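Local coordinates for protein B-agarase (Saccharophagus degradans, PDB 4BQ2) that hydrolyses the beta-linkages of agarose from chain ends, as a family 50 exo-beta-agarase of a marine bacterium, at residues Ser377-Ser380 against Ala381-Arg385; Tyr387-Tyr391 against Pro392-Leu396; Arg400-Thr403 against Val404-Leu408; Gly719-Asp722 against Val723-Pro727. All coordinates share one frame; numbering follows the deposited sequence.

Contact 1 of 4, residues Ser377-Ser380 against Ala381-Arg385; sequences SFYS and ANLER
L383 reaches back one helical turn to the ring of Y379, the one pairing of apolar side chains along the first two turns of helix 378-387. Its CB lies 3.3 Å from S380 O, and CG passes close to Y379 O, so the base of the side chain rides over the carbonyls of the preceding turn. With CG anti to its own carbonyl carbon (chi1 -63°), the fork is delivered to the tyrosine: CD1 stands 3.9 Å from Y379 CE2, while CD2 meets CE2 and CZ. The two side chains run past each other at a slant. Beneath them the backbone is ordinary alpha helix, as in the bond from L383 N to Y379 O at 2.9 Å. The turn starts with an N-cap: S377 OG accepts from S380 N at 3.1 Å and is also hydrogen-bonded to S294 OG. On another flank N382 OD1 takes a bond of 2.9 Å from R385 NH1, which stands 31° out of the plane of the amide carbonyl; ND2 is engaged by V723 O and F207 O, which helps fix the amide's rotation. Y379 OH is hydrogen-bonded to W399, and S380 OG and E384 OE1 to H358. The helix follows strand 373-376, with L383 against Y395 and W399 of helix 394-410 and R385 against helix 222-235.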
loop_
_atom_site.group_PDB
_atom_site.type_symbol
_atom_site.label_atom_id
_atom_site.label_comp_id
_atom_site.label_asym_id
_atom_site.label_seq_id
_atom_site.Cartn_x
_atom_site.Cartn_y
_atom_site.Cartn_z
ATOM N N SER A 377 -10.972 -17.801 4.288
ATOM C CA SER A 377 -11.584 -16.486 4.124
ATOM C C SER A 377 -12.804 -16.342 5.027
ATOM O O SER A 377 -13.910 -16.798 4.687
ATOM C CB SER A 377 -11.973 -16.222 2.650
ATOM O OG SER A 377 -12.606 -14.944 2.589
ATOM N N PHE A 378 -12.605 -15.709 6.176
ATOM C CA PHE A 378 -13.710 -15.405 7.076
ATOM C C PHE A 378 -14.740 -14.458 6.424
ATOM O O PHE A 378 -15.954 -14.630 6.607
ATOM C CB PHE A 378 -13.189 -14.845 8.394
ATOM C CG PHE A 378 -12.525 -15.885 9.247
ATOM C CD1 PHE A 378 -13.293 -16.716 10.077
ATOM C CD2 PHE A 378 -11.139 -16.052 9.213
ATOM C CE1 PHE A 378 -12.665 -17.694 10.857
ATOM C CE2 PHE A 378 -10.521 -17.020 9.994
ATOM C CZ PHE A 378 -11.285 -17.838 10.806
ATOM N N TYR A 379 -14.257 -13.482 5.662
ATOM C CA TYR A 379 -15.170 -12.573 4.925
ATOM C C TYR A 379 -16.115 -13.371 4.006
ATOM O O TYR A 379 -17.332 -13.177 4.022
ATOM C CB TYR A 379 -14.367 -11.517 4.124
ATOM C CG TYR A 379 -15.221 -10.498 3.397
ATOM C CD1 TYR A 379 -15.684 -9.362 4.041
ATOM C CD2 TYR A 379 -15.564 -10.675 2.053
ATOM C CE1 TYR A 379 -16.469 -8.425 3.381
ATOM C CE2 TYR A 379 -16.354 -9.744 1.382
ATOM C CZ TYR A 379 -16.805 -8.625 2.059
ATOM O OH TYR A 379 -17.583 -7.707 1.394
ATOM N N SER A 380 -15.558 -14.270 3.205
ATOM C CA SER A 380 -16.380 -15.108 2.316
ATOM C C SER A 380 -17.406 -15.941 3.113
ATOM O O SER A 380 -18.606 -16.003 2.746
ATOM C CB SER A 380 -15.485 -16.000 1.453
ATOM O OG SER A 380 -16.242 -16.643 0.441
ATOM N N ALA A 381 -16.954 -16.510 4.235
ATOM C CA ALA A 381 -17.825 -17.280 5.116
ATOM C C ALA A 381 -18.945 -16.378 5.629
ATOM O O ALA A 381 -20.090 -16.780 5.663
ATOM C CB ALA A 381 -17.014 -17.908 6.269
ATOM N N ASN A 382 -18.625 -15.136 5.979
ATOM C CA ASN A 382 -19.647 -14.221 6.473
ATOM C C ASN A 382 -20.651 -13.829 5.382
ATOM O O ASN A 382 -21.816 -13.572 5.686
ATOM C CB ASN A 382 -19.006 -12.980 7.149
ATOM C CG ASN A 382 -18.319 -13.321 8.472
ATOM O OD1 ASN A 382 -18.737 -14.257 9.182
ATOM N ND2 ASN A 382 -17.251 -12.583 8.810
ATOM N N LEU A 383 -20.203 -13.759 4.123
ATOM C CA LEU A 383 -21.164 -13.569 3.034
ATOM C C LEU A 383 -22.175 -14.734 3.028
ATOM O O LEU A 383 -23.376 -14.509 2.918
ATOM C CB LEU A 383 -20.477 -13.485 1.682
ATOM C CG LEU A 383 -19.514 -12.298 1.492
ATOM C CD1 LEU A 383 -18.999 -12.335 0.069
ATOM C CD2 LEU A 383 -20.193 -10.964 1.791
ATOM N N GLU A 384 -21.693 -15.970 3.173
ATOM C CA GLU A 384 -22.641 -17.091 3.210
ATOM C C GLU A 384 -23.539 -16.982 4.437
ATOM O O GLU A 384 -24.780 -17.159 4.340
ATOM C CB GLU A 384 -21.952 -18.451 3.163
ATOM C CG GLU A 384 -22.961 -19.590 2.979
ATOM C CD GLU A 384 -22.308 -20.944 2.808
ATOM O OE1 GLU A 384 -21.134 -21.024 2.413
ATOM O OE2 GLU A 384 -22.990 -21.943 3.081
ATOM N N ARG A 385 -22.948 -16.636 5.583
ATOM C CA ARG A 385 -23.753 -16.466 6.799
ATOM C C ARG A 385 -24.831 -15.424 6.620
ATOM O O ARG A 385 -25.962 -15.628 7.070
ATOM C CB ARG A 385 -22.893 -16.051 7.997
ATOM C CG ARG A 385 -22.019 -17.180 8.554
ATOM C CD ARG A 385 -21.264 -16.643 9.775
ATOM N NE ARG A 385 -20.589 -17.693 10.533
ATOM C CZ ARG A 385 -19.271 -17.837 10.678
ATOM N NH1 ARG A 385 -18.417 -17.008 10.099
ATOM N NH2 ARG A 385 -18.796 -18.839 11.419
#

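Contact 2 of 4, residues Tyr387-Tyr391 against Pro392-Leu396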
loop_
_atom_site.group_PDB
_atom_site.type_symbol
_atom_site.label_atom_id
_atom_site.label_comp_id
_atom_site.label_asym_id
_atom_site.label_seq_id
_atom_site.Cartn_x
_atom_site.Cartn_y
_atom_site.Cartn_z
ATOM N N TYR A 387 -26.161 -14.023 3.642
ATOM C CA TYR A 387 -27.060 -14.078 2.496
ATOM C C TYR A 387 -27.597 -15.453 2.220
ATOM O O TYR A 387 -28.544 -15.592 1.437
ATOM C CB TYR A 387 -26.393 -13.488 1.229
ATOM C CG TYR A 387 -25.986 -12.031 1.391
ATOM C CD1 TYR A 387 -26.880 -11.088 1.875
ATOM C CD2 TYR A 387 -24.712 -11.598 1.035
ATOM C CE1 TYR A 387 -26.520 -9.745 2.027
ATOM C CE2 TYR A 387 -24.332 -10.259 1.191
ATOM C CZ TYR A 387 -25.264 -9.339 1.676
ATOM O OH TYR A 387 -24.926 -8.030 1.810
ATOM N N GLY A 388 -27.000 -16.456 2.874
ATOM C CA GLY A 388 -27.393 -17.849 2.730
ATOM C C GLY A 388 -27.279 -18.297 1.284
ATOM O O GLY A 388 -26.577 -17.661 0.481
ATOM N N GLU A 389 -27.996 -19.374 0.947
ATOM C CA GLU A 389 -28.041 -19.891 -0.429
ATOM C C GLU A 389 -29.445 -20.102 -1.018
ATOM O O GLU A 389 -30.240 -20.879 -0.479
ATOM C CB GLU A 389 -27.251 -21.184 -0.519
ATOM C CG GLU A 389 -25.776 -20.978 -0.303
ATOM C CD GLU A 389 -24.990 -22.200 -0.678
ATOM O OE1 GLU A 389 -25.344 -23.287 -0.183
ATOM O OE2 GLU A 389 -24.043 -22.096 -1.479
ATOM N N THR A 390 -29.744 -19.394 -2.106
ATOM C CA THR A 390 -30.969 -19.613 -2.896
ATOM C C THR A 390 -30.674 -20.524 -4.085
ATOM O O THR A 390 -31.592 -20.967 -4.814
ATOM C CB THR A 390 -31.589 -18.270 -3.348
ATOM O OG1 THR A 390 -32.226 -17.667 -2.213
ATOM C CG2 THR A 390 -32.657 -18.471 -4.410
ATOM N N TYR A 391 -29.378 -20.762 -4.284
ATOM C CA TYR A 391 -28.810 -21.788 -5.162
ATOM C C TYR A 391 -27.316 -21.792 -4.763
ATOM O O TYR A 391 -26.903 -20.908 -3.991
ATOM C CB TYR A 391 -29.031 -21.455 -6.669
ATOM C CG TYR A 391 -28.618 -20.060 -7.055
ATOM C CD1 TYR A 391 -27.290 -19.765 -7.415
ATOM C CD2 TYR A 391 -29.538 -19.020 -7.010
ATOM C CE1 TYR A 391 -26.925 -18.467 -7.750
ATOM C CE2 TYR A 391 -29.185 -17.721 -7.345
ATOM C CZ TYR A 391 -27.884 -17.455 -7.693
ATOM O OH TYR A 391 -27.576 -16.169 -7.998
ATOM N N PRO A 392 -26.508 -22.773 -5.238
ATOM C CA PRO A 392 -25.070 -22.831 -4.918
ATOM C C PRO A 392 -24.251 -21.579 -5.277
ATOM O O PRO A 392 -24.218 -21.142 -6.442
ATOM C CB PRO A 392 -24.580 -24.042 -5.729
ATOM C CG PRO A 392 -25.772 -24.931 -5.770
ATOM C CD PRO A 392 -26.947 -23.994 -5.928
ATOM N N GLY A 393 -23.576 -20.984 -4.289
ATOM C CA GLY A 393 -22.815 -19.787 -4.607
ATOM C C GLY A 393 -23.696 -18.531 -4.690
ATOM O O GLY A 393 -23.191 -17.432 -5.000
ATOM N N SER A 394 -24.986 -18.656 -4.371
ATOM C CA SER A 394 -25.868 -17.510 -4.521
ATOM C C SER A 394 -25.426 -16.300 -3.686
ATOM O O SER A 394 -25.659 -15.178 -4.119
ATOM C CB SER A 394 -27.339 -17.831 -4.258
ATOM O OG SER A 394 -27.573 -18.036 -2.888
ATOM N N TYR A 395 -24.789 -16.515 -2.527
ATOM C CA TYR A 395 -24.293 -15.363 -1.701
ATOM C C TYR A 395 -23.274 -14.487 -2.460
ATOM O O TYR A 395 -23.115 -13.308 -2.148
ATOM C CB TYR A 395 -23.700 -15.802 -0.339
ATOM C CG TYR A 395 -22.698 -16.913 -0.498
ATOM C CD1 TYR A 395 -23.122 -18.240 -0.521
ATOM C CD2 TYR A 395 -21.340 -16.646 -0.666
ATOM C CE1 TYR A 395 -22.220 -19.283 -0.731
ATOM C CE2 TYR A 395 -20.430 -17.692 -0.847
ATOM C CZ TYR A 395 -20.887 -18.990 -0.882
ATOM O OH TYR A 395 -20.023 -20.033 -1.069
ATOM N N LEU A 396 -22.576 -15.079 -3.429
ATOM C CA LEU A 396 -21.613 -14.304 -4.260
ATOM C C LEU A 396 -22.359 -13.380 -5.210
ATOM O O LEU A 396 -21.988 -12.219 -5.374
ATOM C CB LEU A 396 -20.676 -15.221 -5.051
ATOM C CG LEU A 396 -19.902 -16.175 -4.161
ATOM C CD1 LEU A 396 -19.286 -17.252 -5.035
ATOM C CD2 LEU A 396 -18.819 -15.421 -3.377
HETATM O O HOH W 1 -27.710 -15.796 -1.469
#
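S394 OG is the polar centre of this helix-to-helix connection: it accepts from T390 N at 2.7 Å, is hydrogen-bonded to a water at the same distance, and makes at most a weak, unsettled bond to Y391 O. The water also donates to G388 O, so the side-chain oxygen serves two separate points of the loop. The chain leaves helix 378-387 at G388, whose positive phi suits glycine, and re-enters helix through a type II beta turn from Y391 to S394, closed by S394 N to Y391 O at 3.0 Å. G393, also with positive phi, is both the third residue of that turn and the N-cap of helix 394-410. Its NH is taken by the carboxylate of E389, OE2 accepting at 3.1 Å on the anti side but well out of the carboxylate plane, nearly straight at the hydrogen (168°). The same glutamate lies alongside Y395, pointing the same way. Its CG is level with the ring at the edge, where G388 O also sits, and its OE2 comes within 3.4 Å of Y395 CE1. At the end of the first helix the CB atoms of Y387 and Y395 touch. Farther out, Y391 holds its CG between backbone N and carbonyl carbon (chi1 50°), which folds the ring back over the turn; its OH is bonded to D397. The ring receives a CH-pi contact over one face, with S394 CB 3.4 Å from the ring centroid and 6° off the normal.

Contact 3 of 4, residues Arg400-Thr403 against Val404-Leu408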
loop_
_atom_site.group_PDB
_atom_site.type_symbol
_atom_site.label_atom_id
_atom_site.label_comp_id
_atom_site.label_asym_id
_atom_site.label_seq_id
_atom_site.Cartn_x
_atom_site.Cartn_y
_atom_site.Cartn_z
ATOM N N ARG A 400 -22.300 -9.307 -5.074
ATOM C CA ARG A 400 -22.033 -8.429 -6.231
ATOM C C ARG A 400 -23.134 -7.373 -6.426
ATOM O O ARG A 400 -22.846 -6.196 -6.679
ATOM C CB ARG A 400 -21.765 -9.249 -7.510
ATOM C CG ARG A 400 -20.541 -10.166 -7.385
ATOM C CD ARG A 400 -20.090 -10.788 -8.706
ATOM N NE ARG A 400 -19.612 -12.153 -8.490
ATOM C CZ ARG A 400 -20.271 -13.246 -8.869
ATOM N NH1 ARG A 400 -21.416 -13.141 -9.532
ATOM N NH2 ARG A 400 -19.774 -14.438 -8.617
ATOM N N GLU A 401 -24.391 -7.789 -6.269
ATOM C CA GLU A 401 -25.519 -6.866 -6.415
ATOM C C GLU A 401 -25.513 -5.808 -5.330
ATOM O O GLU A 401 -25.640 -4.623 -5.625
ATOM C CB GLU A 401 -26.865 -7.602 -6.399
ATOM C CG GLU A 401 -28.026 -6.620 -6.525
ATOM C CD GLU A 401 -29.359 -7.311 -6.708
ATOM O OE1 GLU A 401 -29.508 -8.032 -7.707
ATOM O OE2 GLU A 401 -30.243 -7.111 -5.855
ATOM N N VAL A 402 -25.366 -6.236 -4.068
ATOM C CA VAL A 402 -25.278 -5.299 -2.953
ATOM C C VAL A 402 -24.050 -4.374 -3.107
ATOM O O VAL A 402 -24.118 -3.204 -2.780
ATOM C CB VAL A 402 -25.178 -6.090 -1.600
ATOM C CG1 VAL A 402 -24.796 -5.183 -0.448
ATOM C CG2 VAL A 402 -26.512 -6.794 -1.300
ATOM N N THR A 403 -22.919 -4.907 -3.569
ATOM C CA THR A 403 -21.717 -4.080 -3.767
ATOM C C THR A 403 -21.992 -2.932 -4.767
ATOM O O THR A 403 -21.689 -1.778 -4.501
ATOM C CB THR A 403 -20.535 -4.957 -4.236
ATOM O OG1 THR A 403 -20.146 -5.788 -3.121
ATOM C CG2 THR A 403 -19.335 -4.111 -4.720
ATOM N N VAL A 404 -22.553 -3.262 -5.919
ATOM C CA VAL A 404 -22.919 -2.216 -6.896
ATOM C C VAL A 404 -23.943 -1.237 -6.269
ATOM O O VAL A 404 -23.789 -0.009 -6.362
ATOM C CB VAL A 404 -23.460 -2.820 -8.241
ATOM C CG1 VAL A 404 -23.947 -1.738 -9.173
ATOM C CG2 VAL A 404 -22.374 -3.605 -8.947
ATOM N N ASP A 405 -24.948 -1.767 -5.576
ATOM C CA ASP A 405 -25.954 -0.896 -4.924
ATOM C C ASP A 405 -25.293 0.034 -3.899
ATOM O O ASP A 405 -25.670 1.194 -3.797
ATOM C CB ASP A 405 -27.044 -1.725 -4.227
ATOM C CG ASP A 405 -28.051 -2.343 -5.219
ATOM O OD1 ASP A 405 -28.013 -2.033 -6.461
ATOM O OD2 ASP A 405 -28.888 -3.141 -4.760
ATOM N N ARG A 406 -24.331 -0.491 -3.128
ATOM C CA ARG A 406 -23.588 0.347 -2.170
ATOM C C ARG A 406 -22.840 1.434 -2.929
ATOM O O ARG A 406 -22.928 2.587 -2.578
ATOM C CB ARG A 406 -22.543 -0.472 -1.413
ATOM C CG ARG A 406 -23.138 -1.392 -0.353
ATOM C CD ARG A 406 -22.130 -2.448 0.064
ATOM N NE ARG A 406 -22.465 -3.005 1.386
ATOM C CZ ARG A 406 -21.860 -4.046 1.938
ATOM N NH1 ARG A 406 -20.839 -4.678 1.316
ATOM N NH2 ARG A 406 -22.286 -4.458 3.127
ATOM N N MET A 407 -22.048 1.045 -3.925
ATOM C CA MET A 407 -21.209 2.040 -4.643
ATOM C C MET A 407 -22.053 3.200 -5.153
ATOM O O MET A 407 -21.700 4.375 -4.964
ATOM C CB MET A 407 -20.444 1.387 -5.794
ATOM C CG MET A 407 -19.445 0.321 -5.333
ATOM S SD MET A 407 -18.356 0.855 -3.996
ATOM C CE MET A 407 -18.214 -0.660 -3.034
ATOM N N LEU A 408 -23.175 2.864 -5.788
ATOM C CA LEU A 408 -24.140 3.874 -6.268
ATOM C C LEU A 408 -24.760 4.712 -5.147
ATOM O O LEU A 408 -24.875 5.949 -5.265
ATOM C CB LEU A 408 -25.234 3.221 -7.139
ATOM C CG LEU A 408 -24.726 2.572 -8.419
ATOM C CD1 LEU A 408 -25.879 1.837 -9.079
ATOM C CD2 LEU A 408 -24.134 3.635 -9.344
#
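V402 and R406, one turn apart, set the pattern here: the side chains slant across each other, and V402 CG1 lies over one face of the R406 guanidinium, toward its rim, 3.7 Å from NE. The arginine chain is extended from CG to NE, with CG turned anti to its carbonyl carbon (chi1 -74°), so it runs past the valine, whose CG1 stays over the guanidinium. Salt bridges from NE to E232 and from NH1 to D725 probably fix the rotation of that group. T403 and M407 instead lie alongside, pointing the same way; the methionine chain bends so that CE comes 4.0 Å from T403 CG2. T403 OG1 is hydrogen-bonded to Y701 OH and W399 O. On a further flank E401 and D405 also run side by side, their carboxylate planes 44° apart, with E401 OE2 4.3 Å from D405 OD2; the like charges are probably eased by R428, which forms a salt bridge with D405. Four consecutive backbone bonds, such as R406 N to V402 O at 2.7 Å, join the halves. Spacing the pairs at i and i+4 down successive flanks is the signature of an alpha helix, here the central and C-terminal part of helix 394-410, packed against the loops holding Y701 and D725.

Contact 4 of 4, residues Gly719-Asp722 against Val723-Pro727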
loop_
_atom_site.group_PDB
_atom_site.type_symbol
_atom_site.label_atom_id
_atom_site.label_comp_id
_atom_site.label_asym_id
_atom_site.label_seq_id
_atom_site.Cartn_x
_atom_site.Cartn_y
_atom_site.Cartn_z
ATOM N N GLY A 719 -10.511 -1.050 5.102
ATOM C CA GLY A 719 -11.783 -1.342 4.411
ATOM C C GLY A 719 -12.815 -0.239 4.549
ATOM O O GLY A 719 -12.792 0.526 5.522
ATOM N N PHE A 720 -13.698 -0.144 3.553
ATOM C CA PHE A 720 -15.017 0.481 3.759
ATOM C C PHE A 720 -15.964 -0.484 4.488
ATOM O O PHE A 720 -16.943 -0.056 5.075
ATOM C CB PHE A 720 -15.616 0.954 2.416
ATOM C CG PHE A 720 -15.329 2.396 2.120
ATOM C CD1 PHE A 720 -14.020 2.849 2.005
ATOM C CD2 PHE A 720 -16.379 3.316 2.004
ATOM C CE1 PHE A 720 -13.759 4.198 1.728
ATOM C CE2 PHE A 720 -16.119 4.654 1.746
ATOM C CZ PHE A 720 -14.808 5.107 1.610
ATOM N N VAL A 721 -15.648 -1.769 4.464
ATOM C CA VAL A 721 -16.409 -2.764 5.266
ATOM C C VAL A 721 -15.445 -3.584 6.082
ATOM O O VAL A 721 -14.288 -3.754 5.685
ATOM C CB VAL A 721 -17.292 -3.703 4.387
ATOM C CG1 VAL A 721 -18.309 -2.898 3.553
ATOM C CG2 VAL A 721 -16.458 -4.620 3.477
ATOM N N ASP A 722 -15.925 -4.150 7.193
ATOM C CA ASP A 722 -15.080 -5.016 8.006
ATOM C C ASP A 722 -15.201 -6.512 7.606
ATOM O O ASP A 722 -15.802 -6.836 6.565
ATOM C CB ASP A 722 -15.355 -4.723 9.497
ATOM C CG ASP A 722 -16.664 -5.296 10.001
ATOM O OD1 ASP A 722 -17.428 -5.974 9.244
ATOM O OD2 ASP A 722 -16.916 -5.090 11.233
ATOM N N VAL A 723 -14.617 -7.417 8.397
ATOM C CA VAL A 723 -14.591 -8.856 8.055
ATOM C C VAL A 723 -15.997 -9.482 8.018
ATOM O O VAL A 723 -16.206 -10.520 7.378
ATOM C CB VAL A 723 -13.649 -9.636 9.014
ATOM C CG1 VAL A 723 -14.246 -9.674 10.404
ATOM C CG2 VAL A 723 -13.344 -11.045 8.506
ATOM N N THR A 724 -16.960 -8.862 8.700
ATOM C CA THR A 724 -18.349 -9.327 8.689
ATOM C C THR A 724 -19.193 -8.740 7.537
ATOM O O THR A 724 -20.443 -8.925 7.493
ATOM C CB THR A 724 -19.042 -9.034 10.031
ATOM O OG1 THR A 724 -19.267 -7.633 10.155
ATOM C CG2 THR A 724 -18.181 -9.514 11.206
ATOM N N ASP A 725 -18.515 -8.021 6.631
ATOM C CA ASP A 725 -19.179 -7.314 5.517
ATOM C C ASP A 725 -20.080 -6.182 6.017
ATOM O O ASP A 725 -21.116 -5.881 5.424
ATOM C CB ASP A 725 -19.956 -8.301 4.639
ATOM C CG ASP A 725 -20.447 -7.673 3.368
ATOM O OD1 ASP A 725 -19.661 -6.936 2.706
ATOM O OD2 ASP A 725 -21.635 -7.920 3.054
ATOM N N THR A 726 -19.706 -5.572 7.136
ATOM C CA THR A 726 -20.499 -4.457 7.680
ATOM C C THR A 726 -19.774 -3.158 7.378
ATOM O O THR A 726 -18.598 -3.016 7.734
ATOM C CB THR A 726 -20.708 -4.574 9.217
ATOM O OG1 THR A 726 -21.373 -5.819 9.495
ATOM C CG2 THR A 726 -21.600 -3.432 9.753
ATOM N N PRO A 727 -20.479 -2.195 6.770
ATOM C CA PRO A 727 -19.795 -0.950 6.412
ATOM C C PRO A 727 -19.369 -0.155 7.630
ATOM O O PRO A 727 -20.093 -0.116 8.616
ATOM C CB PRO A 727 -20.872 -0.163 5.693
ATOM C CG PRO A 727 -21.723 -1.232 5.064
ATOM C CD PRO A 727 -21.810 -2.285 6.146
HETATM O O HOH W 2 -19.669 -5.687 12.179
#
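The chain doubles back between V721 and P727, joined by a single beta bridge with D722 N donating to T726 O at 3.0 Å, and the reversal within is a type I beta turn from D722 to D725, closed by D725 N to D722 O at 3.0 Å. D722 organises the turn from inside. Its CG sits between backbone N and carbonyl carbon (chi1 75°), which swings the carboxylate over the chain that follows. OD1 then accepts three bonds: from T724 OG1 at 2.6 Å on its syn lone pair, from T724 N at 3.0 Å, and from T726 N at 3.1 Å. The two amide donors stand above the carboxylate plane, 57° and 39° out of it. A side-chain oxygen that takes the NH two residues on makes this an Asx-turn, here superposed on the beta turn; its extra bond to T726 N ties the returning chain to the same oxygen. The other oxygen, OD2, accepts from a water that also donates to T724 OG1, and is hydrogen-bonded to H660 NE2. D725 has positive phi, and its carboxylate is held by K386 as well as by the arginine of helix 394-410, while its OD1 passes 4.0 Å from V721 CG2. V721 and D725 side chains run together in the same direction. At the bridge itself V721 CG1 meets P727 CG, and P727 CA makes a CA-H...O contact with F720 O at 3.3 Å.

How the contacts relate
From the N terminus, contact 1 opens helix 378-387, contact 2 closes the loop that turns the chain into helix 394-410, and contact 3 lies farther along that second helix. Contact 4 comes some three hundred residues later, in the loop between strand 693-699 and helix 729-739. All four are local and in series; none nests within or crosses another. Contacts 1 and 2 meet where Y395 packs on L383 and E384, and contacts 2 and 3 where Y387 touches V402. D725 of contact 4 forms a salt bridge to R406 of contact 3 and a weak hydrogen bond with Y379 of contact 1; N382 of contact 1 also donates to V723 O, joining the late loop to both helices.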